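Local coordinates for acyl-CoA dehydrogenase domain protein Tcur3483 (Thermomonospora curvata, PDB 6WY9) that binds the flavin cofactor FAD and probably acts as an acyl-CoA dehydrogenase-type oxidoreductase on CH-CH groups of its substrates, at residues A[141-146]-A[179-184]; A[173-178]-A[231-236]; A[187-192]-A[206-211]. All blocks are in the same frame, centred on the assembly; numbering follows the deposited sequence.

All three contacts fall within the middle, beta-rich domain of the acyl-CoA dehydrogenase fold. From the N-terminal side, strand 142-145 comes first and is met later by the loop 179-184, closing interaction 1 beside the flavin. Before that loop is reached the chain runs along 173-178, whose partner 231-236 comes more than fifty residues later, so interactions 1 and 2 cross. Interaction 3, the hairpin pairing of 187-192 with 206-211, opens after interaction 1 has closed and nests inside the loop of interaction 2. Strands 142-145 and 186-192 are neighbours in one sheet; K175 of the other sheet bonds to Y146 O and A190 O, joining interaction 2 to both others.

Interaction 1. Residues A[141-146]-A[179-184]; sequences VFAIGY and SGANTA. With FDA (dihydroflavine-adenine dinucleotide), chain C.
A143, A184 and V141 carry the contact, and they do so with methyl groups and backbone rather than polar side chains. A143 CB points into the loop 179-184 and sits 3.3 Å from S179 O and 3.8 Å from A184 CB, with A181 CB a little farther off. A184 returns the approach: its CB lies 3.6 Å from V141 O and also meets the backbone of F142 and A143. Of the V141 side chain, the CG1 branch is the one that meets A184; chi1 of 165° turns that branch away from its own backbone N, while V141 also packs on helix 62-71. G180, at positive phi, turns the loop, and its O accepts a bond from T183 N and a weak one from A184 N.

No direct hydrogen bond joins the two segments. A water does it instead, accepting from I144 N and donating to S179 O, with its other proton given to O4 of the dihydroflavin. The pyrimidine end of the ring is held by backbone groups of both segments. Its N3 donates to I144 O at 2.8 Å. Y146 N donates to its O2, and S179 N reaches its O4 at 3.2 Å. S179 OG gives a weak hydrogen bond to O4 and lies 2.9 Å from flavin N5, a close polar neighbour of that atom.

The flavin O2, N3 and O4 are thus read largely by backbone groups and one bridging water, and the donors to O2 and O4, water included, would probably help stabilise negative charge on the pyrimidine end of the reduced flavin.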
loop_
_atom_site.group_PDB
_atom_site.type_symbol
_atom_site.label_atom_id
_atom_site.label_comp_id
_atom_site.label_asym_id
_atom_site.label_seq_id
_atom_site.Cartn_x
_atom_site.Cartn_y
_atom_site.Cartn_z
ATOM N N VAL A 141 3.660 -41.419 -6.774
ATOM C CA VAL A 141 3.492 -40.043 -6.322
ATOM C C VAL A 141 4.362 -39.828 -5.093
ATOM O O VAL A 141 4.513 -40.732 -4.262
ATOM C CB VAL A 141 2.012 -39.701 -6.033
ATOM C CG1 VAL A 141 1.889 -38.396 -5.206
ATOM C CG2 VAL A 141 1.220 -39.575 -7.351
ATOM N N PHE A 142 4.958 -38.636 -5.001
ATOM C CA PHE A 142 5.876 -38.248 -3.943
ATOM C C PHE A 142 5.252 -37.165 -3.090
ATOM O O PHE A 142 4.451 -36.367 -3.573
ATOM C CB PHE A 142 7.196 -37.696 -4.491
ATOM C CG PHE A 142 8.259 -38.756 -4.754
ATOM C CD1 PHE A 142 8.205 -39.532 -5.892
ATOM C CD2 PHE A 142 9.328 -38.950 -3.865
ATOM C CE1 PHE A 142 9.185 -40.511 -6.144
ATOM C CE2 PHE A 142 10.309 -39.912 -4.112
ATOM C CZ PHE A 142 10.226 -40.693 -5.265
ATOM N N ALA A 143 5.668 -37.102 -1.829
ATOM C CA ALA A 143 5.344 -35.973 -0.974
ATOM C C ALA A 143 6.650 -35.393 -0.426
ATOM O O ALA A 143 7.649 -36.104 -0.288
ATOM C CB ALA A 143 4.355 -36.403 0.144
ATOM N N ILE A 144 6.661 -34.081 -0.156
ATOM C CA ILE A 144 7.881 -33.387 0.267
ATOM C C ILE A 144 7.949 -33.364 1.790
ATOM O O ILE A 144 7.085 -32.769 2.451
ATOM C CB ILE A 144 7.951 -31.946 -0.271
ATOM C CG1 ILE A 144 7.925 -31.880 -1.801
ATOM C CG2 ILE A 144 9.267 -31.310 0.232
ATOM C CD1 ILE A 144 9.086 -32.628 -2.455
ATOM N N GLY A 145 9.020 -33.918 2.340
ATOM C CA GLY A 145 9.204 -33.929 3.779
ATOM C C GLY A 145 10.309 -33.001 4.254
ATOM O O GLY A 145 11.402 -33.472 4.583
ATOM N N TYR A 146 10.057 -31.683 4.279
ATOM C CA TYR A 146 11.054 -30.731 4.779
ATOM C C TYR A 146 10.734 -30.239 6.189
ATOM O O TYR A 146 11.501 -30.466 7.142
ATOM C CB TYR A 146 11.150 -29.530 3.835
ATOM C CG TYR A 146 11.744 -29.827 2.480
ATOM C CD1 TYR A 146 12.466 -30.990 2.243
ATOM C CD2 TYR A 146 11.575 -28.926 1.440
ATOM C CE1 TYR A 146 12.996 -31.239 0.994
ATOM C CE2 TYR A 146 12.101 -29.165 0.225
ATOM C CZ TYR A 146 12.797 -30.316 -0.010
ATOM O OH TYR A 146 13.310 -30.500 -1.273
ATOM N N SER A 179 2.157 -32.228 2.670
ATOM C CA SER A 179 1.023 -32.355 1.757
ATOM C C SER A 179 1.130 -33.624 0.941
ATOM O O SER A 179 2.186 -33.918 0.368
ATOM C CB SER A 179 0.917 -31.184 0.768
ATOM O OG SER A 179 1.088 -29.964 1.419
ATOM N N GLY A 180 -0.006 -34.306 0.812
ATOM C CA GLY A 180 -0.129 -35.531 0.063
ATOM C C GLY A 180 0.444 -36.765 0.747
ATOM O O GLY A 180 0.426 -37.840 0.143
ATOM N N ALA A 181 0.974 -36.660 1.967
ATOM C CA ALA A 181 1.613 -37.844 2.536
ATOM C C ALA A 181 0.625 -38.998 2.664
ATOM O O ALA A 181 1.031 -40.159 2.610
ATOM C CB ALA A 181 2.255 -37.545 3.894
ATOM N N ASN A 182 -0.667 -38.696 2.840
ATOM C CA ASN A 182 -1.706 -39.723 2.958
ATOM C C ASN A 182 -1.993 -40.434 1.639
ATOM O O ASN A 182 -2.575 -41.528 1.653
ATOM C CB ASN A 182 -3.005 -39.099 3.495
ATOM C CG ASN A 182 -3.482 -37.885 2.658
ATOM O OD1 ASN A 182 -2.690 -37.038 2.250
ATOM N ND2 ASN A 182 -4.783 -37.811 2.410
ATOM N N THR A 183 -1.614 -39.839 0.500
ATOM C CA THR A 183 -1.879 -40.426 -0.813
ATOM C C THR A 183 -0.618 -40.755 -1.588
ATOM O O THR A 183 -0.722 -41.333 -2.667
ATOM C CB THR A 183 -2.751 -39.487 -1.685
ATOM O OG1 THR A 183 -2.057 -38.260 -1.958
ATOM C CG2 THR A 183 -4.056 -39.161 -0.989
ATOM N N ALA A 184 0.555 -40.393 -1.084
ATOM C CA ALA A 184 1.819 -40.628 -1.763
ATOM C C ALA A 184 2.334 -42.048 -1.501
ATOM O O ALA A 184 1.950 -42.710 -0.532
ATOM C CB ALA A 184 2.871 -39.608 -1.312
HETATM P PA FDA C . 7.723 -19.930 10.734
HETATM O O1A FDA C . 7.280 -19.996 12.161
HETATM O O2A FDA C . 9.159 -20.339 10.365
HETATM O O5B FDA C . 7.665 -18.308 10.252
HETATM C C5B FDA C . 6.358 -17.848 10.467
HETATM C C4B FDA C . 6.306 -16.405 9.932
HETATM O O4B FDA C . 7.453 -15.687 10.595
HETATM C C3B FDA C . 6.677 -16.295 8.452
HETATM O O3B FDA C . 5.579 -16.406 7.624
HETATM C C2B FDA C . 7.185 -14.866 8.375
HETATM O O2B FDA C . 6.122 -13.847 8.502
HETATM C C1B FDA C . 8.037 -14.713 9.673
HETATM N N9A FDA C . 9.470 -14.942 9.493
HETATM C C8A FDA C . 10.183 -16.156 9.540
HETATM N N7A FDA C . 11.491 -15.980 9.399
HETATM C C5A FDA C . 11.653 -14.619 9.249
HETATM C C6A FDA C . 12.805 -13.846 9.034
HETATM N N6A FDA C . 14.028 -14.404 8.958
HETATM N N1A FDA C . 12.711 -12.504 8.906
HETATM C C2A FDA C . 11.441 -12.012 8.989
HETATM N N3A FDA C . 10.246 -12.622 9.181
HETATM C C4A FDA C . 10.402 -13.948 9.320
HETATM N N1 FDA C . 6.295 -28.192 4.025
HETATM C C2 FDA C . 6.879 -29.413 3.626
HETATM O O2 FDA C . 7.963 -29.784 4.127
HETATM N N3 FDA C . 6.184 -30.141 2.668
HETATM C C4 FDA C . 4.953 -29.746 2.093
HETATM O O4 FDA C . 4.407 -30.471 1.272
HETATM C C4X FDA C . 4.429 -28.490 2.561
HETATM N N5 FDA C . 3.216 -28.030 2.046
HETATM C C5X FDA C . 2.491 -27.145 2.799
HETATM C C6 FDA C . 1.173 -26.970 2.592
HETATM C C7 FDA C . 0.457 -26.062 3.411
HETATM C C7M FDA C . -0.932 -25.912 3.165
HETATM C C8 FDA C . 1.056 -25.342 4.377
HETATM C C8M FDA C . 0.315 -24.387 5.225
HETATM C C9 FDA C . 2.419 -25.493 4.572
HETATM C C9A FDA C . 3.124 -26.403 3.792
HETATM N N10 FDA C . 4.508 -26.571 3.970
HETATM C C10 FDA C . 5.068 -27.762 3.499
HETATM C "C1'" FDA C . 5.173 -25.870 5.106
HETATM C "C2'" FDA C . 5.820 -24.528 4.663
HETATM O "O2'" FDA C . 6.926 -24.752 3.928
HETATM C "C3'" FDA C . 6.126 -23.785 6.042
HETATM O "O3'" FDA C . 4.927 -23.372 6.667
HETATM C "C4'" FDA C . 7.077 -22.618 5.823
HETATM O "O4'" FDA C . 8.315 -23.150 5.502
HETATM C "C5'" FDA C . 7.062 -21.730 7.097
HETATM O "O5'" FDA C . 7.546 -22.500 8.156
HETATM P P FDA C . 6.628 -22.227 9.485
HETATM O O1P FDA C . 5.274 -22.557 9.079
HETATM O O2P FDA C . 7.289 -22.972 10.634
HETATM O O3P FDA C . 6.620 -20.599 9.810
HETATM O O HOH W 1 4.403 -32.470 -0.332
#

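Interaction 2. Residues A[173-178]-A[231-236]. With FDA (dihydroflavine-adenine dinucleotide), chain C.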
loop_
_atom_site.group_PDB
_atom_site.type_symbol
_atom_site.label_atom_id
_atom_site.label_comp_id
_atom_site.label_asym_id
_atom_site.label_seq_id
_atom_site.Cartn_x
_atom_site.Cartn_y
_atom_site.Cartn_z
ATOM N N GLY A 173 12.272 -39.117 13.566
ATOM C CA GLY A 173 11.877 -37.722 13.667
ATOM C C GLY A 173 10.433 -37.590 13.229
ATOM O O GLY A 173 9.678 -38.564 13.237
ATOM N N SER A 174 10.087 -36.382 12.816
ATOM C CA SER A 174 8.744 -36.099 12.328
ATOM C C SER A 174 8.804 -34.875 11.427
ATOM O O SER A 174 9.752 -34.090 11.491
ATOM C CB SER A 174 7.790 -35.838 13.486
ATOM O OG SER A 174 8.070 -34.541 13.962
ATOM N N LYS A 175 7.766 -34.710 10.596
ATOM C CA LYS A 175 7.611 -33.544 9.741
ATOM C C LYS A 175 6.174 -33.036 9.866
ATOM O O LYS A 175 5.285 -33.741 10.338
ATOM C CB LYS A 175 7.933 -33.855 8.264
ATOM C CG LYS A 175 9.366 -34.393 8.023
ATOM C CD LYS A 175 10.424 -33.272 8.091
ATOM C CE LYS A 175 11.855 -33.860 8.017
ATOM N NZ LYS A 175 12.914 -32.782 7.872
ATOM N N ILE A 176 5.941 -31.815 9.427
ATOM C CA ILE A 176 4.629 -31.212 9.608
ATOM C C ILE A 176 4.241 -30.518 8.313
ATOM O O ILE A 176 5.089 -30.005 7.575
ATOM C CB ILE A 176 4.614 -30.246 10.837
ATOM C CG1 ILE A 176 3.210 -29.648 11.055
ATOM C CG2 ILE A 176 5.633 -29.136 10.640
ATOM C CD1 ILE A 176 2.876 -29.274 12.516
ATOM N N PHE A 177 2.942 -30.522 8.013
ATOM C CA PHE A 177 2.429 -29.975 6.755
ATOM C C PHE A 177 2.969 -30.740 5.533
ATOM O O PHE A 177 3.211 -30.163 4.461
ATOM C CB PHE A 177 2.707 -28.460 6.598
ATOM C CG PHE A 177 2.362 -27.647 7.806
ATOM C CD1 PHE A 177 1.052 -27.556 8.252
ATOM C CD2 PHE A 177 3.360 -26.981 8.520
ATOM C CE1 PHE A 177 0.739 -26.827 9.423
ATOM C CE2 PHE A 177 3.053 -26.226 9.680
ATOM C CZ PHE A 177 1.733 -26.156 10.125
ATOM N N THR A 178 3.098 -32.052 5.664
ATOM C CA THR A 178 3.542 -32.909 4.563
ATOM C C THR A 178 2.364 -33.141 3.629
ATOM O O THR A 178 1.685 -34.162 3.725
ATOM C CB THR A 178 4.054 -34.249 5.093
ATOM O OG1 THR A 178 4.907 -34.048 6.236
ATOM C CG2 THR A 178 4.821 -34.979 4.010
ATOM N N THR A 231 3.751 -36.129 9.571
ATOM C CA THR A 231 4.248 -37.472 9.349
ATOM C C THR A 231 5.257 -37.789 10.434
ATOM O O THR A 231 5.910 -36.886 10.971
ATOM C CB THR A 231 4.858 -37.639 7.940
ATOM O OG1 THR A 231 5.802 -36.584 7.672
ATOM C CG2 THR A 231 3.729 -37.629 6.862
ATOM N N TYR A 232 5.330 -39.070 10.788
ATOM C CA TYR A 232 6.151 -39.568 11.887
ATOM C C TYR A 232 7.017 -40.718 11.402
ATOM O O TYR A 232 6.551 -41.568 10.638
ATOM C CB TYR A 232 5.276 -40.033 13.084
ATOM C CG TYR A 232 4.356 -38.925 13.534
ATOM C CD1 TYR A 232 4.799 -37.949 14.417
ATOM C CD2 TYR A 232 3.061 -38.817 13.030
ATOM C CE1 TYR A 232 3.978 -36.908 14.804
ATOM C CE2 TYR A 232 2.220 -37.767 13.423
ATOM C CZ TYR A 232 2.689 -36.822 14.307
ATOM O OH TYR A 232 1.888 -35.772 14.710
ATOM N N TYR A 233 8.277 -40.744 11.870
ATOM C CA TYR A 233 9.283 -41.737 11.471
ATOM C C TYR A 233 9.916 -42.270 12.746
ATOM O O TYR A 233 10.678 -41.561 13.418
ATOM C CB TYR A 233 10.337 -41.136 10.532
ATOM C CG TYR A 233 9.692 -40.315 9.438
ATOM C CD1 TYR A 233 9.306 -39.009 9.673
ATOM C CD2 TYR A 233 9.432 -40.869 8.185
ATOM C CE1 TYR A 233 8.679 -38.242 8.665
ATOM C CE2 TYR A 233 8.824 -40.149 7.208
ATOM C CZ TYR A 233 8.444 -38.831 7.444
ATOM O OH TYR A 233 7.816 -38.118 6.475
ATOM N N SER A 234 9.585 -43.507 13.078
ATOM C CA SER A 234 10.001 -44.136 14.322
ATOM C C SER A 234 10.770 -45.400 13.957
ATOM O O SER A 234 10.166 -46.424 13.625
ATOM C CB SER A 234 8.785 -44.427 15.186
ATOM O OG SER A 234 9.199 -44.868 16.456
ATOM N N GLY A 235 12.099 -45.311 13.968
ATOM C CA GLY A 235 12.924 -46.458 13.634
ATOM C C GLY A 235 12.803 -46.901 12.204
ATOM O O GLY A 235 13.162 -48.036 11.887
ATOM N N VAL A 236 12.305 -46.037 11.318
ATOM C CA VAL A 236 12.129 -46.430 9.925
ATOM C C VAL A 236 13.475 -46.781 9.312
ATOM O O VAL A 236 14.459 -46.049 9.466
ATOM C CB VAL A 236 11.455 -45.317 9.116
ATOM C CG1 VAL A 236 11.331 -45.752 7.664
ATOM C CG2 VAL A 236 10.102 -44.967 9.708
HETATM P PA FDA C . 7.723 -19.930 10.734
HETATM O O1A FDA C . 7.280 -19.996 12.161
HETATM O O2A FDA C . 9.159 -20.339 10.365
HETATM O O5B FDA C . 7.665 -18.308 10.252
HETATM C C5B FDA C . 6.358 -17.848 10.467
HETATM C C4B FDA C . 6.306 -16.405 9.932
HETATM O O4B FDA C . 7.453 -15.687 10.595
HETATM C C3B FDA C . 6.677 -16.295 8.452
HETATM O O3B FDA C . 5.579 -16.406 7.624
HETATM C C2B FDA C . 7.185 -14.866 8.375
HETATM O O2B FDA C . 6.122 -13.847 8.502
HETATM C C1B FDA C . 8.037 -14.713 9.673
HETATM N N9A FDA C . 9.470 -14.942 9.493
HETATM C C8A FDA C . 10.183 -16.156 9.540
HETATM N N7A FDA C . 11.491 -15.980 9.399
HETATM C C5A FDA C . 11.653 -14.619 9.249
HETATM C C6A FDA C . 12.805 -13.846 9.034
HETATM N N6A FDA C . 14.028 -14.404 8.958
HETATM N N1A FDA C . 12.711 -12.504 8.906
HETATM C C2A FDA C . 11.441 -12.012 8.989
HETATM N N3A FDA C . 10.246 -12.622 9.181
HETATM C C4A FDA C . 10.402 -13.948 9.320
HETATM N N1 FDA C . 6.295 -28.192 4.025
HETATM C C2 FDA C . 6.879 -29.413 3.626
HETATM O O2 FDA C . 7.963 -29.784 4.127
HETATM N N3 FDA C . 6.184 -30.141 2.668
HETATM C C4 FDA C . 4.953 -29.746 2.093
HETATM O O4 FDA C . 4.407 -30.471 1.272
HETATM C C4X FDA C . 4.429 -28.490 2.561
HETATM N N5 FDA C . 3.216 -28.030 2.046
HETATM C C5X FDA C . 2.491 -27.145 2.799
HETATM C C6 FDA C . 1.173 -26.970 2.592
HETATM C C7 FDA C . 0.457 -26.062 3.411
HETATM C C7M FDA C . -0.932 -25.912 3.165
HETATM C C8 FDA C . 1.056 -25.342 4.377
HETATM C C8M FDA C . 0.315 -24.387 5.225
HETATM C C9 FDA C . 2.419 -25.493 4.572
HETATM C C9A FDA C . 3.124 -26.403 3.792
HETATM N N10 FDA C . 4.508 -26.571 3.970
HETATM C C10 FDA C . 5.068 -27.762 3.499
HETATM C "C1'" FDA C . 5.173 -25.870 5.106
HETATM C "C2'" FDA C . 5.820 -24.528 4.663
HETATM O "O2'" FDA C . 6.926 -24.752 3.928
HETATM C "C3'" FDA C . 6.126 -23.785 6.042
HETATM O "O3'" FDA C . 4.927 -23.372 6.667
HETATM C "C4'" FDA C . 7.077 -22.618 5.823
HETATM O "O4'" FDA C . 8.315 -23.150 5.502
HETATM C "C5'" FDA C . 7.062 -21.730 7.097
HETATM O "O5'" FDA C . 7.546 -22.500 8.156
HETATM P P FDA C . 6.628 -22.227 9.485
HETATM O O1P FDA C . 5.274 -22.557 9.079
HETATM O O2P FDA C . 7.289 -22.972 10.634
HETATM O O3P FDA C . 6.620 -20.599 9.810
#
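T178 OG1 and T231 OG1 share a hydrogen bond of 3.0 Å beyond the K175-T231 pair of strands 168-176 and 227-239, neighbours in the four-stranded antiparallel sheet of the middle domain. T231 OG1 is also bonded to the hydroxyl of Y233, giving a chain of three hydroxyls. A chi1 of 50° sets T231 OG1 between its own backbone N and carbonyl carbon, where K175 CB also comes within 3.5 Å; its CG2 branch instead packs against T178 CB.

Behind this group the strands pair at G173 with Y233 and K175 with T231, both hydrogen-bonded pairs with two N-H...O bonds each, and at S174 with Y232 as the non-hydrogen-bonded pair between them. The Y233 ring lies with its edge toward the other strand: CD1 is 3.6 Å from G173 O, and S174 CA is in the ring plane. K175 CG comes 4.0 Å from Y233 CE1, the two side chains at about a right angle. On the other face S174 CB touches Y232 CD1.

K175 bends at chi2 (-76°), and its amine goes on to A190 O, Y146 O and a salt bridge with E148. F177, which packs its CB against the flavin, follows directly on strand 168-176. Carbonyls and a carboxylate around the amine would probably stabilise its charge, while the linked hydroxyls give T178, T231 and Y233 polar partners in a buried place.

Interaction 3. Residues A[187-192]-A[206-211]; sequences IWLACR and IIVPTD
This is the pairing within a beta hairpin, strand 186-192 against strand 203-209, in the mixed sheet of the middle domain. I187 with V208 and L189 with I206 are hydrogen-bonded antiparallel pairs, and W188 with I207 is the non-hydrogen-bonded pair between them. Of the four backbone bonds, I206 N to L189 O is shortest at 2.7 Å; I187 N to V208 O is the straightest (169°). I207 CA adds a C-H...O contact to I187 O at 3.3 Å. The N-to-C directions of the two short segments differ by 131°, well short of antiparallel, so the pair is strongly twisted.

I187, L189, I206 and V208 share one face. L189 CD2 lies 3.8 Å from V208 CG2, the two side chains crossing obliquely, and L189 CB is 3.2 Å from I206 O. Farther along, C191 SG reaches the end of the I206 chain, 4.1 Å from CD1. At the opposite end I187 CD1 meets T210 CG2 at 3.7 Å; with T210 OG1 between the backbone N and the carbonyl carbon (chi1 53°), CG2 falls beside the N and meets I187, while OG1 bonds to A184 O.

That face lies against the second sheet: L189, C191 and V208 touch I171 of strand 168-176, and Y233 of strand 227-239 meets I187 and L189. W188, on the other face, bonds through NE1 to Y146 OH, and its backbone pairs with strand 142-145, the edge that faces the flavin.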
loop_
_atom_site.group_PDB
_atom_site.type_symbol
_atom_site.label_atom_id
_atom_site.label_comp_id
_atom_site.label_asym_id
_atom_site.label_seq_id
_atom_site.Cartn_x
_atom_site.Cartn_y
_atom_site.Cartn_z
ATOM N N ILE A 187 8.115 -40.484 0.430
ATOM C CA ILE A 187 8.452 -39.179 0.977
ATOM C C ILE A 187 9.845 -38.797 0.496
ATOM O O ILE A 187 10.794 -39.594 0.589
ATOM C CB ILE A 187 8.386 -39.169 2.519
ATOM C CG1 ILE A 187 7.115 -39.867 3.012
ATOM C CG2 ILE A 187 8.420 -37.740 3.042
ATOM C CD1 ILE A 187 5.786 -39.133 2.671
ATOM N N TRP A 188 9.966 -37.578 -0.022
ATOM C CA TRP A 188 11.263 -36.973 -0.316
ATOM C C TRP A 188 11.704 -36.300 0.978
ATOM O O TRP A 188 11.262 -35.198 1.290
ATOM C CB TRP A 188 11.097 -35.999 -1.464
ATOM C CG TRP A 188 12.201 -35.114 -1.833
ATOM C CD1 TRP A 188 12.447 -33.868 -1.343
ATOM C CD2 TRP A 188 13.150 -35.333 -2.891
ATOM N NE1 TRP A 188 13.510 -33.297 -2.020
ATOM C CE2 TRP A 188 13.966 -34.183 -2.965
ATOM C CE3 TRP A 188 13.397 -36.397 -3.767
ATOM C CZ2 TRP A 188 15.021 -34.070 -3.870
ATOM C CZ3 TRP A 188 14.437 -36.282 -4.671
ATOM C CH2 TRP A 188 15.239 -35.128 -4.714
ATOM N N LEU A 189 12.551 -36.982 1.761
ATOM C CA LEU A 189 12.726 -36.648 3.174
ATOM C C LEU A 189 14.094 -36.022 3.438
ATOM O O LEU A 189 15.133 -36.649 3.186
ATOM C CB LEU A 189 12.530 -37.877 4.057
ATOM C CG LEU A 189 12.510 -37.596 5.560
ATOM C CD1 LEU A 189 11.226 -36.851 5.951
ATOM C CD2 LEU A 189 12.650 -38.909 6.322
ATOM N N ALA A 190 14.078 -34.797 3.994
ATOM C CA ALA A 190 15.287 -34.094 4.404
ATOM C C ALA A 190 15.640 -34.500 5.831
ATOM O O ALA A 190 14.838 -34.290 6.742
ATOM C CB ALA A 190 15.088 -32.585 4.301
ATOM N N CYS A 191 16.831 -35.099 6.017
ATOM C CA CYS A 191 17.278 -35.646 7.296
ATOM C C CYS A 191 18.658 -35.110 7.659
ATOM O O CYS A 191 19.492 -34.842 6.787
ATOM C CB CYS A 191 17.397 -37.197 7.285
ATOM S SG CYS A 191 15.982 -38.162 6.732
ATOM N N ARG A 192 18.906 -35.024 8.965
ATOM C CA ARG A 192 20.239 -34.753 9.521
ATOM C C ARG A 192 21.069 -36.036 9.537
ATOM O O ARG A 192 20.787 -36.965 10.303
ATOM C CB ARG A 192 20.119 -34.179 10.929
ATOM C CG ARG A 192 21.468 -33.964 11.667
ATOM C CD ARG A 192 22.112 -32.644 11.271
ATOM N NE ARG A 192 21.091 -31.612 11.127
ATOM C CZ ARG A 192 21.214 -30.491 10.416
ATOM N NH1 ARG A 192 20.184 -29.661 10.322
ATOM N NH2 ARG A 192 22.345 -30.201 9.776
ATOM N N ILE A 206 16.570 -38.385 1.617
ATOM C CA ILE A 206 16.359 -39.833 1.579
ATOM C C ILE A 206 14.921 -40.147 1.160
ATOM O O ILE A 206 13.968 -39.533 1.663
ATOM C CB ILE A 206 16.662 -40.503 2.937
ATOM C CG1 ILE A 206 17.998 -40.011 3.490
ATOM C CG2 ILE A 206 16.669 -42.019 2.762
ATOM C CD1 ILE A 206 18.482 -40.740 4.797
ATOM N N ILE A 207 14.757 -41.122 0.260
ATOM C CA ILE A 207 13.419 -41.525 -0.178
ATOM C C ILE A 207 12.908 -42.615 0.755
ATOM O O ILE A 207 13.536 -43.671 0.904
ATOM C CB ILE A 207 13.404 -41.992 -1.644
ATOM C CG1 ILE A 207 13.954 -40.896 -2.568
ATOM C CG2 ILE A 207 11.958 -42.415 -2.085
ATOM C CD1 ILE A 207 14.007 -41.318 -4.044
ATOM N N VAL A 208 11.767 -42.362 1.378
ATOM C CA VAL A 208 11.173 -43.268 2.349
ATOM C C VAL A 208 9.850 -43.771 1.790
ATOM O O VAL A 208 8.957 -42.967 1.502
ATOM C CB VAL A 208 10.953 -42.585 3.706
ATOM C CG1 VAL A 208 10.326 -43.584 4.685
ATOM C CG2 VAL A 208 12.266 -42.006 4.229
ATOM N N PRO A 209 9.657 -45.082 1.646
ATOM C CA PRO A 209 8.348 -45.590 1.215
ATOM C C PRO A 209 7.296 -45.364 2.297
ATOM O O PRO A 209 7.570 -45.498 3.494
ATOM C CB PRO A 209 8.612 -47.081 0.979
ATOM C CG PRO A 209 9.710 -47.396 1.932
ATOM C CD PRO A 209 10.592 -46.171 1.980
ATOM N N THR A 210 6.083 -44.998 1.866
ATOM C CA THR A 210 5.026 -44.696 2.819
ATOM C C THR A 210 4.420 -45.949 3.422
ATOM O O THR A 210 3.610 -45.836 4.347
ATOM C CB THR A 210 3.918 -43.827 2.175
ATOM O OG1 THR A 210 3.427 -44.416 0.950
ATOM C CG2 THR A 210 4.453 -42.442 1.897
ATOM N N ASP A 211 4.791 -47.126 2.939
ATOM C CA ASP A 211 4.415 -48.370 3.601
ATOM C C ASP A 211 5.496 -48.871 4.552
ATOM O O ASP A 211 5.317 -49.921 5.176
ATOM C CB ASP A 211 4.107 -49.452 2.565
ATOM C CG ASP A 211 5.283 -49.730 1.660
ATOM O OD1 ASP A 211 6.366 -49.141 1.881
ATOM O OD2 ASP A 211 5.129 -50.530 0.723
#